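Local structure of early endosome antigen 1 (Homo sapiens, 3MJH) at residues B[6-11]-B[27-32]; B[13-16]-B[20-23]. The protein probably helps tether early endosomes as an effector of the small GTPase Rab5, to which its C2H2 zinc finger is thought to bind. All coordinates share one frame; numbering follows the deposited sequence.

Contact 1: residues B[6-11]-B[27-32]. With ZN (zinc ion), chain G.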
loop_
_atom_site.group_PDB
_atom_site.type_symbol
_atom_site.label_atom_id
_atom_site.label_comp_id
_atom_site.label_asym_id
_atom_site.label_seq_id
_atom_site.Cartn_x
_atom_site.Cartn_y
_atom_site.Cartn_z
ATOM N N PHE B 6 5.270 -4.120 14.901
ATOM C CA PHE B 6 5.071 -5.509 14.538
ATOM C C PHE B 6 3.697 -6.020 14.995
ATOM O O PHE B 6 3.582 -6.930 15.818
ATOM C CB PHE B 6 6.258 -6.356 15.024
ATOM C CG PHE B 6 7.601 -5.812 14.577
ATOM C CD1 PHE B 6 8.016 -5.938 13.250
ATOM C CD2 PHE B 6 8.435 -5.151 15.479
ATOM C CE1 PHE B 6 9.252 -5.430 12.834
ATOM C CE2 PHE B 6 9.669 -4.640 15.080
ATOM C CZ PHE B 6 10.085 -4.778 13.757
ATOM N N ILE B 7 2.654 -5.412 14.428
ATOM C CA ILE B 7 1.254 -5.788 14.679
ATOM C C ILE B 7 0.838 -7.001 13.856
ATOM O O ILE B 7 1.103 -7.077 12.653
ATOM C CB ILE B 7 0.273 -4.640 14.334
ATOM C CG1 ILE B 7 0.654 -3.359 15.072
ATOM C CG2 ILE B 7 -1.169 -5.026 14.673
ATOM C CD1 ILE B 7 0.252 -2.129 14.328
ATOM N N CYS B 8 0.172 -7.939 14.513
ATOM C CA CYS B 8 -0.428 -9.068 13.823
ATOM C C CYS B 8 -1.691 -8.595 13.115
ATOM O O CYS B 8 -2.618 -8.124 13.770
ATOM C CB CYS B 8 -0.753 -10.194 14.806
ATOM S SG CYS B 8 -1.655 -11.547 14.056
ATOM N N PRO B 9 -1.722 -8.682 11.775
ATOM C CA PRO B 9 -2.935 -8.246 11.061
ATOM C C PRO B 9 -4.210 -9.059 11.366
ATOM O O PRO B 9 -5.314 -8.576 11.112
ATOM C CB PRO B 9 -2.543 -8.345 9.584
ATOM C CG PRO B 9 -1.392 -9.266 9.541
ATOM C CD PRO B 9 -0.660 -9.118 10.849
ATOM N N GLN B 10 -4.060 -10.257 11.935
ATOM C CA GLN B 10 -5.204 -11.122 12.235
ATOM C C GLN B 10 -5.931 -10.794 13.538
ATOM O O GLN B 10 -7.168 -10.824 13.596
ATOM C CB GLN B 10 -4.769 -12.590 12.238
ATOM C CG GLN B 10 -4.693 -13.202 10.856
ATOM C CD GLN B 10 -6.054 -13.653 10.356
ATOM O OE1 GLN B 10 -6.745 -14.426 11.025
ATOM N NE2 GLN B 10 -6.445 -13.176 9.178
ATOM N N CYS B 11 -5.175 -10.512 14.591
ATOM C CA CYS B 11 -5.794 -10.192 15.875
ATOM C C CYS B 11 -5.361 -8.841 16.427
ATOM O O CYS B 11 -5.763 -8.460 17.517
ATOM C CB CYS B 11 -5.538 -11.309 16.894
ATOM S SG CYS B 11 -3.822 -11.499 17.337
ATOM N N ALA B 27 2.093 -19.886 15.575
ATOM C CA ALA B 27 1.516 -20.607 16.705
ATOM C C ALA B 27 -0.003 -20.460 16.791
ATOM O O ALA B 27 -0.684 -21.317 17.346
ATOM C CB ALA B 27 2.160 -20.149 17.994
ATOM N N VAL B 28 -0.538 -19.371 16.307
ATOM C CA VAL B 28 -1.937 -19.113 16.484
ATOM C C VAL B 28 -2.736 -19.030 15.217
ATOM O O VAL B 28 -3.842 -19.469 15.168
ATOM C CB VAL B 28 -2.101 -17.830 17.204
ATOM C CG1 VAL B 28 -3.502 -17.455 17.252
ATOM C CG2 VAL B 28 -1.536 -17.947 18.536
ATOM N N HIS B 29 -2.147 -18.596 14.121
ATOM C CA HIS B 29 -2.915 -18.465 12.890
ATOM C C HIS B 29 -2.639 -19.333 11.690
ATOM O O HIS B 29 -3.301 -19.195 10.696
ATOM C CB HIS B 29 -2.882 -17.042 12.388
ATOM C CG HIS B 29 -3.190 -16.039 13.426
ATOM N ND1 HIS B 29 -4.343 -16.081 14.157
ATOM C CD2 HIS B 29 -2.489 -14.991 13.877
ATOM C CE1 HIS B 29 -4.344 -15.091 15.011
ATOM N NE2 HIS B 29 -3.235 -14.416 14.850
ATOM N N ASP B 30 -1.666 -20.211 11.743
ATOM C CA ASP B 30 -1.362 -20.992 10.572
ATOM C C ASP B 30 -1.916 -22.406 10.657
ATOM O O ASP B 30 -1.393 -23.203 11.390
ATOM C CB ASP B 30 0.164 -21.034 10.417
ATOM C CG ASP B 30 0.611 -21.927 9.333
ATOM O OD1 ASP B 30 -0.099 -22.859 9.018
ATOM O OD2 ASP B 30 1.690 -21.720 8.810
ATOM N N ALA B 31 -2.995 -22.715 9.951
ATOM C CA ALA B 31 -3.354 -24.091 9.609
ATOM C C ALA B 31 -3.365 -25.085 10.769
ATOM O O ALA B 31 -2.989 -26.234 10.597
ATOM C CB ALA B 31 -2.475 -24.597 8.518
ATOM N N GLY B 32 -3.840 -24.653 11.928
ATOM C CA GLY B 32 -3.756 -25.447 13.131
ATOM C C GLY B 32 -2.436 -25.446 13.869
ATOM O O GLY B 32 -2.404 -25.142 15.025
HETATM ZN ZN ZN G . -2.427 -12.598 15.916
HETATM O O HOH W 1 -5.837 -17.442 10.641
#
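C8, C11 and H29 meet through a zinc ion that all three bind, and the metal does most of the work of joining 6-11 to 27-32, since no direct hydrogen bond crosses between them. Cysteine and histidine suit these places because zinc favours thiolate sulfur and imidazole nitrogen. SG of C8 and SG of C11 each lie 2.3 Å from zinc. They reach it by different torsions: SG of C8 stands anti to its backbone N (chi1 174°), whereas SG of C11 sits between backbone N and carbonyl carbon (chi1 65°), which turns both sulfurs inward from the short C-x-x-C turn. A weak N-H bond from the backbone of Q10 to SG of C8 would help to offset some of the sulfur's negative charge.

H29 brings in NE2, also 2.3 Å from zinc; CG anti to the carbonyl carbon (chi1 -49°) directs the ring to the metal. Over the centre of one face lies CB of Q10, 3.6 Å from the ring centroid in a CH-pi contact; on the opposite face CG1 of the preceding V28 lies offset, toward the rim. SG of C11 lies at the ring edge, in plane. Q10 suits its exposed place: its methylenes pass over the imidazole while its bent chain carries the amide to a water, which donates to OE1 of Q10 and to the carbonyl O of H29.

H24 completes the Cys2His2 site of a classical zinc finger. The contact thus ties the loop ahead of strand 14-15 to the C-terminal end of helix 18-28, where Y25 meets the H29 ring edge-to-face.

Contact 2: residues B[13-16]-B[20-23]; sequences KSLG and ELFK
L15 lays its side chain against the first turn of helix 18-28, meeting the backbone of E20 and L21 as well as their side chains. Its CB starts the contact, 4.1 Å from CB of E20 and about as far from the backbone N of L21. With chi1 at -60°, CG lies anti to the carbonyl carbon, and the branch opens there onto the helix. One methyl, CD1, meets the helix at L21, 3.8 Å from that residue's CD1 and equally close to its CA. The other, CD2, approaches the carbonyl O of E20 at 4.0 Å, a van der Waals contact with the helix backbone. A branched leucine suits this place because its two methyls can rest on two successive residues of the helix.

L21 meets it with CG anti to the backbone N (chi1 177°), and the two leucine side chains cross at about a right angle, touching through one methyl from each. L21 also packs on F6 and on an aromatic side chain of the other protein's chain, so an apolar side chain suits both the finger and its interface.

The polar contact lies at the solvent-exposed side. E20, extended beyond CG, runs back past L15 until OE1 stands 2.9 Å from N of G16; the N-H bond is weak, bent to 123°. A long acidic side chain fits here because it bridges from helix to strand end while remaining exposed. OE1 of E20 also lies close to CA of G16, at 3.1 Å, where no side chain stands in the way.

Strand 14-15 is thereby packed on the N-terminal half of helix 18-28. L15 pairs through its backbone with F6, and its side chain touches H24, one of the two histidines that bind zinc, one turn farther along the helix.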
loop_
_atom_site.group_PDB
_atom_site.type_symbol
_atom_site.label_atom_id
_atom_site.label_comp_id
_atom_site.label_asym_id
_atom_site.label_seq_id
_atom_site.Cartn_x
_atom_site.Cartn_y
_atom_site.Cartn_z
ATOM N N LYS B 13 -2.733 -8.046 17.728
ATOM C CA LYS B 13 -1.723 -8.185 18.792
ATOM C C LYS B 13 -0.431 -7.463 18.385
ATOM O O LYS B 13 0.079 -7.642 17.270
ATOM C CB LYS B 13 -1.464 -9.670 19.113
ATOM C CG LYS B 13 -0.636 -9.934 20.369
ATOM C CD LYS B 13 -0.817 -11.378 20.838
ATOM C CE LYS B 13 0.170 -11.760 21.942
ATOM N NZ LYS B 13 -0.030 -10.984 23.208
ATOM N N SER B 14 0.060 -6.608 19.275
ATOM C CA SER B 14 1.330 -5.934 19.062
ATOM C C SER B 14 2.447 -6.746 19.702
ATOM O O SER B 14 2.425 -7.007 20.907
ATOM C CB SER B 14 1.307 -4.526 19.647
ATOM O OG SER B 14 2.392 -3.769 19.144
ATOM N N LEU B 15 3.417 -7.158 18.888
ATOM C CA LEU B 15 4.554 -7.918 19.393
ATOM C C LEU B 15 5.821 -7.079 19.322
ATOM O O LEU B 15 5.883 -6.112 18.566
ATOM C CB LEU B 15 4.678 -9.254 18.649
ATOM C CG LEU B 15 3.382 -10.028 18.897
ATOM C CD1 LEU B 15 2.677 -10.407 17.602
ATOM C CD2 LEU B 15 3.524 -11.211 19.858
ATOM N N GLY B 16 6.816 -7.438 20.134
ATOM C CA GLY B 16 7.985 -6.588 20.355
ATOM C C GLY B 16 9.023 -6.615 19.257
ATOM O O GLY B 16 9.839 -5.700 19.140
ATOM N N GLU B 20 9.235 -12.259 17.095
ATOM C CA GLU B 20 8.091 -12.532 17.970
ATOM C C GLU B 20 6.757 -12.555 17.190
ATOM O O GLU B 20 5.874 -13.354 17.498
ATOM C CB GLU B 20 8.035 -11.528 19.128
ATOM C CG GLU B 20 9.132 -11.712 20.195
ATOM C CD GLU B 20 9.047 -10.686 21.331
ATOM O OE1 GLU B 20 8.558 -9.559 21.107
ATOM O OE2 GLU B 20 9.485 -11.003 22.458
ATOM N N LEU B 21 6.628 -11.681 16.184
ATOM C CA LEU B 21 5.466 -11.678 15.281
ATOM C C LEU B 21 5.356 -12.949 14.440
ATOM O O LEU B 21 4.283 -13.549 14.386
ATOM C CB LEU B 21 5.453 -10.424 14.381
ATOM C CG LEU B 21 4.358 -10.245 13.308
ATOM C CD1 LEU B 21 2.944 -10.542 13.838
ATOM C CD2 LEU B 21 4.402 -8.839 12.727
ATOM N N PHE B 22 6.444 -13.345 13.777
ATOM C CA PHE B 22 6.475 -14.602 13.020
ATOM C C PHE B 22 6.143 -15.789 13.915
ATOM O O PHE B 22 5.334 -16.643 13.534
ATOM C CB PHE B 22 7.854 -14.844 12.402
ATOM C CG PHE B 22 8.096 -14.098 11.123
ATOM C CD1 PHE B 22 7.541 -14.541 9.928
ATOM C CD2 PHE B 22 8.910 -12.969 11.108
ATOM C CE1 PHE B 22 7.776 -13.858 8.743
ATOM C CE2 PHE B 22 9.156 -12.283 9.925
ATOM C CZ PHE B 22 8.581 -12.733 8.740
ATOM N N LYS B 23 6.799 -15.849 15.080
ATOM C CA LYS B 23 6.511 -16.850 16.108
ATOM C C LYS B 23 5.029 -16.849 16.482
ATOM O O LYS B 23 4.372 -17.892 16.426
ATOM C CB LYS B 23 7.357 -16.613 17.372
ATOM C CG LYS B 23 8.782 -17.158 17.317
ATOM C CD LYS B 23 9.573 -16.843 18.608
ATOM C CE LYS B 23 10.982 -17.466 18.551
ATOM N NZ LYS B 23 11.781 -17.289 19.808
#

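The centres of the two contacts lie 9 Å apart, and both use helix 18-28: contact 2 its N-terminal half, contact 1 its C-terminal end. Along the chain, both segments of contact 2 fall between those of contact 1, so the order is 6-11, 13-16, 20-23, 27-32. The first two segments are joined by a probable backbone hydrogen bond from N of C8 to O of K13 (2.8 Å), in the hairpin-then-helix layout of a classical zinc finger. CD1 of L21 lies 3.7 Å from CA of C8, bringing the leucine packing up against the metal site. Metal and apolar packing together hold a 34-residue chain that has little interior of its own.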